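Local coordinates for geranyltranstransferase (Thermotoga neapolitana, PDB 4WK5), which probably catalyses magnesium-dependent prenyl transfer, extending isoprenoid diphosphates as other members of the FPP/GGPP synthase family do, at residues M23-E26 / T27-R31; P38-L42 / L43-A47; K245-L248 / V249-M252. All blocks are in the same frame, centred on the assembly; numbering follows the deposited sequence.

Contact 1 (M23-E26 / T27-R31)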
ATOM      1  N   MET A  23      24.069   3.675 -17.854  1.00 38.06           N
ATOM      2  CA  MET A  23      23.535   2.424 -18.387  1.00 38.63           C
ATOM      3  C   MET A  23      22.612   1.747 -17.378  1.00 32.62           C
ATOM      4  O   MET A  23      21.548   1.246 -17.745  1.00 33.10           O
ATOM      5  CB  MET A  23      24.669   1.479 -18.785  1.00 46.26           C
ATOM      6  CG  MET A  23      25.370   1.887 -20.072  1.00 53.75           C
ATOM      7  SD  MET A  23      24.256   1.885 -21.491  1.00101.71           S
ATOM      8  CE  MET A  23      24.302   3.613 -21.964  1.00 57.25           C
ATOM      9  N   LYS A  24      23.027   1.727 -16.111  1.00 30.82           N
ATOM     10  CA  LYS A  24      22.178   1.205 -15.045  1.00 30.08           C
ATOM     11  C   LYS A  24      20.884   2.000 -14.975  1.00 26.50           C
ATOM     12  O   LYS A  24      19.809   1.433 -14.755  1.00 26.39           O
ATOM     13  CB  LYS A  24      22.879   1.261 -13.686  1.00 31.33           C
ATOM     14  CG  LYS A  24      23.922   0.189 -13.422  1.00 36.69           C
ATOM     15  CD  LYS A  24      24.416   0.337 -11.978  1.00 48.51           C
ATOM     16  CE  LYS A  24      25.592  -0.562 -11.649  1.00 55.41           C
ATOM     17  NZ  LYS A  24      26.867  -0.150 -12.309  1.00 59.66           N
ATOM     18  N   LYS A  25      20.980   3.315 -15.156  1.00 23.95           N
ATOM     19  CA  LYS A  25      19.769   4.140 -15.073  1.00 24.89           C
ATOM     20  C   LYS A  25      18.832   3.827 -16.235  1.00 25.72           C
ATOM     21  O   LYS A  25      17.609   3.773 -16.065  1.00 22.47           O
ATOM     22  CB  LYS A  25      20.104   5.633 -15.057  1.00 29.06           C
ATOM     23  CG  LYS A  25      18.927   6.500 -14.623  1.00 35.59           C
ATOM     24  CD  LYS A  25      19.293   7.973 -14.494  1.00 40.20           C
ATOM     25  CE  LYS A  25      18.042   8.843 -14.406  1.00 41.41           C
ATOM     26  NZ  LYS A  25      17.121   8.669 -15.582  1.00 33.24           N
ATOM     27  N   GLU A  26      19.393   3.603 -17.419  1.00 25.91           N
ATOM     28  CA  GLU A  26      18.563   3.246 -18.558  1.00 30.91           C
ATOM     29  C   GLU A  26      17.836   1.922 -18.291  1.00 27.66           C
ATOM     30  O   GLU A  26      16.664   1.785 -18.627  1.00 25.27           O
ATOM     31  CB  GLU A  26      19.397   3.190 -19.840  1.00 34.10           C
ATOM     32  CG  GLU A  26      19.691   4.592 -20.351  1.00 36.33           C
ATOM     33  CD  GLU A  26      20.370   4.623 -21.702  1.00 42.31           C
ATOM     34  OE1 GLU A  26      20.819   3.560 -22.186  1.00 36.39           O
ATOM     35  OE2 GLU A  26      20.445   5.728 -22.281  1.00 44.85           O
ATOM     36  N   THR A  27      18.517   0.977 -17.647  1.00 25.03           N
ATOM     37  CA  THR A  27      17.900  -0.293 -17.272  1.00 24.23           C
ATOM     38  C   THR A  27      16.715  -0.069 -16.335  1.00 23.38           C
ATOM     39  O   THR A  27      15.638  -0.657 -16.519  1.00 26.00           O
ATOM     40  CB  THR A  27      18.918  -1.229 -16.609  1.00 28.57           C
ATOM     41  OG1 THR A  27      19.901  -1.595 -17.579  1.00 33.27           O
ATOM     42  CG2 THR A  27      18.235  -2.486 -16.083  1.00 34.57           C
ATOM     43  N   ILE A  28      16.906   0.821 -15.367  1.00 21.51           N
ATOM     44  CA  ILE A  28      15.834   1.173 -14.432  1.00 19.14           C
ATOM     45  C   ILE A  28      14.664   1.833 -15.170  1.00 20.34           C
ATOM     46  O   ILE A  28      13.509   1.461 -14.958  1.00 20.00           O
ATOM     47  CB  ILE A  28      16.349   2.098 -13.312  1.00 19.77           C
ATOM     48  CG1 ILE A  28      17.328   1.333 -12.412  1.00 22.52           C
ATOM     49  CG2 ILE A  28      15.187   2.639 -12.470  1.00 21.11           C
ATOM     50  CD1 ILE A  28      18.227   2.239 -11.588  1.00 26.73           C
ATOM     51  N   GLU A  29      14.948   2.795 -16.042  1.00 20.85           N
ATOM     52  CA  GLU A  29      13.876   3.505 -16.745  1.00 22.91           C
ATOM     53  C   GLU A  29      13.076   2.579 -17.652  1.00 23.56           C
ATOM     54  O   GLU A  29      11.848   2.698 -17.758  1.00 21.46           O
ATOM     55  CB  GLU A  29      14.436   4.671 -17.563  1.00 22.45           C
ATOM     56  CG  GLU A  29      15.190   5.704 -16.722  1.00 23.99           C
ATOM     57  CD  GLU A  29      14.267   6.583 -15.876  1.00 25.74           C
ATOM     58  OE1 GLU A  29      13.021   6.450 -15.974  1.00 22.43           O
ATOM     59  OE2 GLU A  29      14.795   7.405 -15.102  1.00 26.14           O
ATOM     60  N   ARG A  30      13.782   1.678 -18.326  1.00 22.68           N
ATOM     61  CA  ARG A  30      13.156   0.695 -19.203  1.00 22.01           C
ATOM     62  C   ARG A  30      12.193  -0.201 -18.440  1.00 22.53           C
ATOM     63  O   ARG A  30      11.040  -0.397 -18.848  1.00 22.30           O
ATOM     64  CB  ARG A  30      14.233  -0.153 -19.881  1.00 25.58           C
ATOM     65  CG  ARG A  30      13.711  -1.322 -20.706  1.00 30.40           C
ATOM     66  CD  ARG A  30      12.889  -0.851 -21.884  1.00 39.63           C
ATOM     67  NE  ARG A  30      12.658  -1.934 -22.839  1.00 46.84           N
ATOM     68  CZ  ARG A  30      11.588  -2.030 -23.620  1.00 45.43           C
ATOM     69  NH1 ARG A  30      10.629  -1.114 -23.554  1.00 30.32           N
ATOM     70  NH2 ARG A  30      11.474  -3.048 -24.466  1.00 43.46           N
ATOM     71  N   ARG A  31      12.661  -0.751 -17.325  1.00 20.45           N
ATOM     72  CA  ARG A  31      11.816  -1.667 -16.582  1.00 22.36           C
ATOM     73  C   ARG A  31      10.637  -0.938 -15.935  1.00 22.89           C
ATOM     74  O   ARG A  31       9.510  -1.441 -15.954  1.00 22.73           O
ATOM     75  CB  ARG A  31      12.619  -2.413 -15.513  1.00 23.69           C
ATOM     76  CG  ARG A  31      11.742  -3.313 -14.653  1.00 27.47           C
ATOM     77  CD  ARG A  31      11.118  -4.458 -15.456  1.00 35.42           C
ATOM     78  NE  ARG A  31      12.113  -5.463 -15.807  1.00 50.62           N
ATOM     79  CZ  ARG A  31      12.478  -6.460 -15.006  1.00 58.38           C
ATOM     80  NH1 ARG A  31      11.930  -6.583 -13.805  1.00 64.29           N
ATOM     81  NH2 ARG A  31      13.398  -7.329 -15.405  1.00 54.67           N
TER

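Contact 2 (P38-L42 / L43-A47)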
ATOM      1  N   PRO A  38      -0.156   1.550 -19.310  1.00 21.52           N
ATOM      2  CA  PRO A  38      -1.558   1.202 -19.052  1.00 21.22           C
ATOM      3  C   PRO A  38      -1.975  -0.095 -19.734  1.00 24.90           C
ATOM      4  O   PRO A  38      -1.513  -0.388 -20.842  1.00 25.07           O
ATOM      5  CB  PRO A  38      -2.323   2.397 -19.631  1.00 21.30           C
ATOM      6  CG  PRO A  38      -1.347   3.546 -19.483  1.00 20.38           C
ATOM      7  CD  PRO A  38      -0.016   2.915 -19.850  1.00 19.53           C
ATOM      8  N   HIS A  39      -2.826  -0.862 -19.070  1.00 23.47           N
ATOM      9  CA  HIS A  39      -3.327  -2.110 -19.641  1.00 23.29           C
ATOM     10  C   HIS A  39      -4.843  -2.137 -19.744  1.00 24.41           C
ATOM     11  O   HIS A  39      -5.395  -2.941 -20.497  1.00 28.89           O
ATOM     12  CB  HIS A  39      -2.843  -3.297 -18.812  1.00 36.27           C
ATOM     13  CG  HIS A  39      -3.108  -4.624 -19.452  1.00 56.25           C
ATOM     14  ND1 HIS A  39      -4.270  -5.333 -19.238  1.00 63.81           N
ATOM     15  CD2 HIS A  39      -2.369  -5.362 -20.314  1.00 67.57           C
ATOM     16  CE1 HIS A  39      -4.232  -6.456 -19.933  1.00 67.45           C
ATOM     17  NE2 HIS A  39      -3.089  -6.497 -20.595  1.00 70.00           N
ATOM     18  N   PHE A  40      -5.512  -1.267 -18.996  1.00 21.57           N
ATOM     19  CA  PHE A  40      -6.964  -1.282 -18.911  1.00 24.86           C
ATOM     20  C   PHE A  40      -7.590   0.022 -19.353  1.00 26.90           C
ATOM     21  O   PHE A  40      -8.761   0.269 -19.059  1.00 36.75           O
ATOM     22  CB  PHE A  40      -7.415  -1.595 -17.472  1.00 25.86           C
ATOM     23  CG  PHE A  40      -6.995  -2.960 -16.995  1.00 28.74           C
ATOM     24  CD1 PHE A  40      -7.837  -4.049 -17.158  1.00 38.75           C
ATOM     25  CD2 PHE A  40      -5.748  -3.160 -16.416  1.00 33.46           C
ATOM     26  CE1 PHE A  40      -7.455  -5.308 -16.743  1.00 32.67           C
ATOM     27  CE2 PHE A  40      -5.355  -4.427 -15.996  1.00 35.56           C
ATOM     28  CZ  PHE A  40      -6.217  -5.501 -16.161  1.00 29.47           C
ATOM     29  N   ASN A  41      -6.810   0.865 -20.022  1.00 25.35           N
ATOM     30  CA  ASN A  41      -7.345   2.105 -20.571  1.00 42.97           C
ATOM     31  C   ASN A  41      -7.967   2.954 -19.468  1.00 38.98           C
ATOM     32  O   ASN A  41      -9.093   3.441 -19.613  1.00 38.87           O
ATOM     33  CB  ASN A  41      -8.405   1.824 -21.653  1.00 46.06           C
ATOM     34  CG  ASN A  41      -7.890   0.938 -22.785  1.00 43.07           C
ATOM     35  OD1 ASN A  41      -7.154   1.389 -23.669  1.00 35.54           O
ATOM     36  ND2 ASN A  41      -8.291  -0.331 -22.765  1.00 33.95           N
ATOM     37  N   LEU A  42      -7.268   3.088 -18.345  1.00 19.18           N
ATOM     38  CA  LEU A  42      -7.761   3.955 -17.280  1.00 14.86           C
ATOM     39  C   LEU A  42      -6.953   5.219 -17.174  1.00 17.16           C
ATOM     40  O   LEU A  42      -5.729   5.193 -17.345  1.00 19.24           O
ATOM     41  CB  LEU A  42      -7.731   3.229 -15.926  1.00 15.42           C
ATOM     42  CG  LEU A  42      -8.648   2.011 -15.877  1.00 19.49           C
ATOM     43  CD1 LEU A  42      -8.345   1.176 -14.639  1.00 20.01           C
ATOM     44  CD2 LEU A  42     -10.110   2.468 -15.880  1.00 27.27           C
ATOM     45  N   LEU A  43      -7.626   6.328 -16.872  1.00 20.34           N
ATOM     46  CA  LEU A  43      -6.920   7.570 -16.585  1.00 19.59           C
ATOM     47  C   LEU A  43      -5.962   7.387 -15.429  1.00 18.90           C
ATOM     48  O   LEU A  43      -4.877   7.972 -15.396  1.00 20.15           O
ATOM     49  CB  LEU A  43      -7.903   8.697 -16.252  1.00 20.56           C
ATOM     50  CG  LEU A  43      -8.529   9.480 -17.398  1.00 31.88           C
ATOM     51  CD1 LEU A  43      -9.620  10.399 -16.847  1.00 30.54           C
ATOM     52  CD2 LEU A  43      -7.457  10.276 -18.141  1.00 27.08           C
ATOM     53  N   THR A  44      -6.366   6.568 -14.463  1.00 17.51           N
ATOM     54  CA  THR A  44      -5.558   6.374 -13.276  1.00 15.22           C
ATOM     55  C   THR A  44      -4.244   5.700 -13.649  1.00 15.91           C
ATOM     56  O   THR A  44      -3.200   5.993 -13.057  1.00 15.86           O
ATOM     57  CB  THR A  44      -6.324   5.547 -12.217  1.00 17.14           C
ATOM     58  OG1 THR A  44      -7.513   6.251 -11.840  1.00 18.18           O
ATOM     59  CG2 THR A  44      -5.473   5.329 -10.983  1.00 19.36           C
ATOM     60  N   GLU A  45      -4.296   4.808 -14.635  1.00 15.99           N
ATOM     61  CA  GLU A  45      -3.078   4.202 -15.150  1.00 17.68           C
ATOM     62  C   GLU A  45      -2.206   5.231 -15.845  1.00 16.10           C
ATOM     63  O   GLU A  45      -0.997   5.218 -15.671  1.00 16.31           O
ATOM     64  CB  GLU A  45      -3.388   3.059 -16.114  1.00 15.14           C
ATOM     65  CG  GLU A  45      -3.997   1.833 -15.440  1.00 17.93           C
ATOM     66  CD  GLU A  45      -4.380   0.804 -16.483  1.00 19.85           C
ATOM     67  OE1 GLU A  45      -5.276   1.111 -17.291  1.00 20.29           O
ATOM     68  OE2 GLU A  45      -3.736  -0.274 -16.513  1.00 21.22           O
ATOM     69  N   SER A  46      -2.812   6.105 -16.645  1.00 17.47           N
ATOM     70  CA  SER A  46      -2.048   7.181 -17.281  1.00 15.53           C
ATOM     71  C   SER A  46      -1.387   8.098 -16.251  1.00 14.33           C
ATOM     72  O   SER A  46      -0.277   8.601 -16.477  1.00 14.87           O
ATOM     73  CB  SER A  46      -2.949   8.004 -18.218  1.00 20.78           C
ATOM     74  OG  SER A  46      -3.159   7.302 -19.425  1.00 28.47           O
ATOM     75  N   ALA A  47      -2.068   8.301 -15.125  1.00 15.80           N
ATOM     76  CA  ALA A  47      -1.538   9.139 -14.054  1.00 16.31           C
ATOM     77  C   ALA A  47      -0.358   8.466 -13.359  1.00 15.52           C
ATOM     78  O   ALA A  47       0.614   9.133 -12.986  1.00 16.30           O
ATOM     79  CB  ALA A  47      -2.655   9.474 -13.025  1.00 16.75           C
TER
HETATM   80  O   HOH W   1      -4.691   4.945 -19.826  1.00 34.59           O

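Contact 3 (K245-L248 / V249-M252)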
ATOM      1  N   LYS A 245       7.038  23.305   8.546  1.00 43.30           N
ATOM      2  CA  LYS A 245       7.837  22.082   8.513  1.00 44.80           C
ATOM      3  C   LYS A 245       9.018  22.186   9.477  1.00 45.53           C
ATOM      4  O   LYS A 245       9.767  23.157   9.441  1.00 43.70           O
ATOM      5  CB  LYS A 245       8.341  21.798   7.092  1.00 56.82           C
ATOM      6  CG  LYS A 245       7.558  20.726   6.327  1.00 54.49           C
ATOM      7  CD  LYS A 245       6.960  19.698   7.274  1.00 58.21           C
ATOM      8  CE  LYS A 245       6.260  18.566   6.525  1.00 62.93           C
ATOM      9  NZ  LYS A 245       4.998  18.975   5.850  1.00 63.49           N
ATOM     10  N   VAL A 246       9.181  21.195  10.347  1.00 33.52           N
ATOM     11  CA  VAL A 246      10.310  21.198  11.272  1.00 30.98           C
ATOM     12  C   VAL A 246      11.471  20.437  10.656  1.00 31.92           C
ATOM     13  O   VAL A 246      11.313  19.291  10.240  1.00 33.65           O
ATOM     14  CB  VAL A 246       9.953  20.571  12.631  1.00 37.26           C
ATOM     15  CG1 VAL A 246      11.107  20.763  13.605  1.00 36.69           C
ATOM     16  CG2 VAL A 246       8.677  21.195  13.185  1.00 43.59           C
ATOM     17  N   THR A 247      12.633  21.085  10.577  1.00 28.78           N
ATOM     18  CA  THR A 247      13.804  20.443   9.999  1.00 24.04           C
ATOM     19  C   THR A 247      14.953  20.428  10.998  1.00 26.20           C
ATOM     20  O   THR A 247      14.909  21.123  12.018  1.00 25.66           O
ATOM     21  CB  THR A 247      14.269  21.148   8.720  1.00 29.85           C
ATOM     22  OG1 THR A 247      14.798  22.439   9.062  1.00 26.85           O
ATOM     23  CG2 THR A 247      13.113  21.316   7.752  1.00 29.45           C
ATOM     24  N   LEU A 248      15.973  19.624  10.714  1.00 25.15           N
ATOM     25  CA  LEU A 248      17.164  19.607  11.548  1.00 25.11           C
ATOM     26  C   LEU A 248      17.932  20.911  11.384  1.00 25.62           C
ATOM     27  O   LEU A 248      18.659  21.321  12.283  1.00 27.63           O
ATOM     28  CB  LEU A 248      18.061  18.419  11.205  1.00 26.15           C
ATOM     29  CG  LEU A 248      17.583  17.097  11.810  1.00 30.94           C
ATOM     30  CD1 LEU A 248      18.503  15.952  11.390  1.00 27.76           C
ATOM     31  CD2 LEU A 248      17.522  17.210  13.338  1.00 28.71           C
ATOM     32  N   VAL A 249      17.764  21.561  10.237  1.00 25.98           N
ATOM     33  CA  VAL A 249      18.410  22.865  10.042  1.00 26.25           C
ATOM     34  C   VAL A 249      17.773  23.889  10.978  1.00 33.06           C
ATOM     35  O   VAL A 249      18.471  24.691  11.605  1.00 27.90           O
ATOM     36  CB  VAL A 249      18.326  23.339   8.575  1.00 24.62           C
ATOM     37  CG1 VAL A 249      18.915  24.750   8.430  1.00 25.15           C
ATOM     38  CG2 VAL A 249      19.090  22.384   7.676  1.00 28.43           C
ATOM     39  N   LYS A 250      16.449  23.845  11.107  1.00 30.32           N
ATOM     40  CA  LYS A 250      15.761  24.718  12.060  1.00 29.38           C
ATOM     41  C   LYS A 250      16.176  24.460  13.507  1.00 33.03           C
ATOM     42  O   LYS A 250      16.379  25.400  14.275  1.00 32.81           O
ATOM     43  CB  LYS A 250      14.244  24.554  11.937  1.00 28.33           C
ATOM     44  CG  LYS A 250      13.647  25.233  10.726  1.00 32.62           C
ATOM     45  CD  LYS A 250      12.130  25.197  10.782  1.00 33.39           C
ATOM     46  CE  LYS A 250      11.507  25.725   9.501  1.00 44.50           C
ATOM     47  NZ  LYS A 250      10.018  25.620   9.561  1.00 44.47           N
ATOM     48  N   LYS A 251      16.286  23.191  13.888  1.00 29.51           N
ATOM     49  CA  LYS A 251      16.606  22.835  15.276  1.00 27.72           C
ATOM     50  C   LYS A 251      18.075  23.045  15.639  1.00 36.32           C
ATOM     51  O   LYS A 251      18.400  23.460  16.756  1.00 40.39           O
ATOM     52  CB  LYS A 251      16.235  21.369  15.554  1.00 27.88           C
ATOM     53  CG  LYS A 251      14.767  21.034  15.355  1.00 31.64           C
ATOM     54  CD  LYS A 251      13.870  21.796  16.320  1.00 41.01           C
ATOM     55  CE  LYS A 251      14.278  21.579  17.769  1.00 49.97           C
ATOM     56  NZ  LYS A 251      13.302  22.207  18.712  1.00 50.31           N
ATOM     57  N   MET A 252      18.966  22.746  14.702  1.00 33.07           N
ATOM     58  CA  MET A 252      20.396  22.731  14.999  1.00 31.17           C
ATOM     59  C   MET A 252      21.113  23.972  14.483  1.00 28.13           C
ATOM     60  O   MET A 252      22.234  24.280  14.903  1.00 35.63           O
ATOM     61  CB  MET A 252      21.038  21.482  14.394  1.00 34.40           C
ATOM     62  CG  MET A 252      20.425  20.182  14.885  1.00 35.80           C
ATOM     63  SD  MET A 252      21.156  18.745  14.087  1.00 37.30           S
ATOM     64  CE  MET A 252      22.811  18.785  14.771  1.00 40.31           C
TER

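Contact 1 (M23-E26 / T27-R31)
The opening turns of helix 23-36 carry an i to i+4 salt bridge, Lys25 with Glu29, on one flank. Lys25 sends CG anti to its own N (chi1 -165°), runs out nearly straight and turns only at its last bond, which puts NZ 2.7 Å from Glu29 OE2. The glutamate meets it by folding at chi2 (-74°), with CG lying 3.2 Å from Lys25 O. The ammonium approaches OE2 from the anti side, 26° out of the carboxylate plane. Since Arg58 also pairs with OE2, that oxygen sits between two cations, and its negative charge is probably stabilised.

Beneath this bridge runs regular alpha-helical bonding, from Glu29 N to Lys25 O at 2.8 Å and from Arg30 N to Glu26 O at 2.9 Å. Thr27 N bonds to Met23 O at 3.0 Å, and Thr27 OG1 adds a weak bond to the same oxygen. Ile28 lays CG1 against Lys24 O, 3.4 Å away.

The buried Ile28 packs on Pro61, Leu62 and Leu65, and Lys24 pairs with Glu69, so one side of the helix rests on helix 59-70. Further along, Arg31 forms salt bridges with Glu76 and Asp80 of helix 75-96.

Contact 2 (P38-L42 / L43-A47)
Glu45 turns its carboxylate back from the first turn of helix 43-53 into the loop 38-42, where backbone N-H groups grip both oxygens. His39 N gives Glu45 OE2 an almost straight bond of 2.8 Å, coming from above the carboxylate plane. Glu45 OE1 takes two donors: Phe40 N at 2.9 Å on the syn lone pair, and Leu42 N at 3.0 Å, nearly in line with the C-O bond. Phe40 N also makes a weak bond to OE2. With an alanine in place of Glu45, these amides would probably lose their common acceptor and the loop would be freer to shift. The carboxylate is buried, and the converging N-H dipoles probably favour its charged form.

Ser46 N closes a helical bond to Leu42 O. A water donates to Leu42 O at 2.7 Å and also hydrogen-bonds to Ser46 OG.

The apolar contact is made by Pro38 CB, 3.7 Å from Glu45 CB. Separately, the edge of the Phe40 ring meets the charged Glu45 OE2 through CD2 at 3.5 Å, the ring and carboxylate planes 41° apart. Phe184 of the second subunit also meets the Phe40 ring, the planes about 75° apart.

Leu42 is the N-cap, and its side chain has no polar atom to cap with; Glu165 of the second subunit bonds to Leu43 N and Thr44 OG1. Glu45, at N3, accepting from the N-cap amide, supplies one half of a capping box at this helix start.

Contact 3 (K245-L248 / V249-M252)
Thr247 has its OG1 between the backbone N and the carbonyl carbon (chi1 69°), a rotation that swings the hydroxyl oxygen over the start of the helix to accept from Lys250 N at 3.0 Å. The N-H points nearly straight at it, at 162°. Lys250 then runs back alongside the incoming loop: CG sits 3.4 Å from Thr247 OG1, and the fully extended remainder carries NZ toward Lys245 O. The modelled 2.5 Å from Lys250 NZ to Lys245 O is very short and doubtful as a length; NZ also forms a salt bridge with Glu170.

This is the classical N-cap of helix 248-274, with threonine as the capping residue. Two backbone bonds carry the helix onward, Lys251 N to Thr247 O at 3.1 Å and Met252 N to Leu248 O at 2.8 Å. The cap packs against helix 206-229, where Thr247 and Val249 both touch Asp224, part of the second aspartate-rich motif of this family. Thr247 N is buried and finds no hydrogen-bond partner in the model, where residues 232-244 are missing, whereas Leu248 N bonds to Tyr182 OH on helix 175-201.

Lys251 curls instead of stretching, bent at chi2 (-63°) and again at the next bond. Lys251 CG comes within 3.3 Å of Thr247 O and its CD lies 4.0 Å from Val246 CG1. The folded chain thereby delivers NZ to the carbonyl oxygens of Glu170 and Ile173. On another side of the turn, Leu248 and Met252 point the same way and lie side by side, CD2 against SD at 4.0 Å; beyond them Leu248 rests on Ile221 and Met252 on Leu260.

In the fold
Contact 1 lies on helix 23-36, contact 2 on the loop after it and the start of helix 43-53, with centres 22 Å apart and nearest atoms about 11 Å apart. Contact 3 lies across the chain's centre from contact 1, their centres 35 Å apart; it is 39 Å, centre to centre, from contact 2. Contact 3 touches the aspartate-rich motifs that bind magnesium and diphosphate in relatives: it packs on Asp224, and Lys245, salt-bridged to Glu167, also has a weak, long ion pair with Asp102. Contact 1 reaches the site's basic side through Glu29, which pairs with Arg58 of the motif that binds diphosphate in relatives; contact 2 lies at the subunit interface.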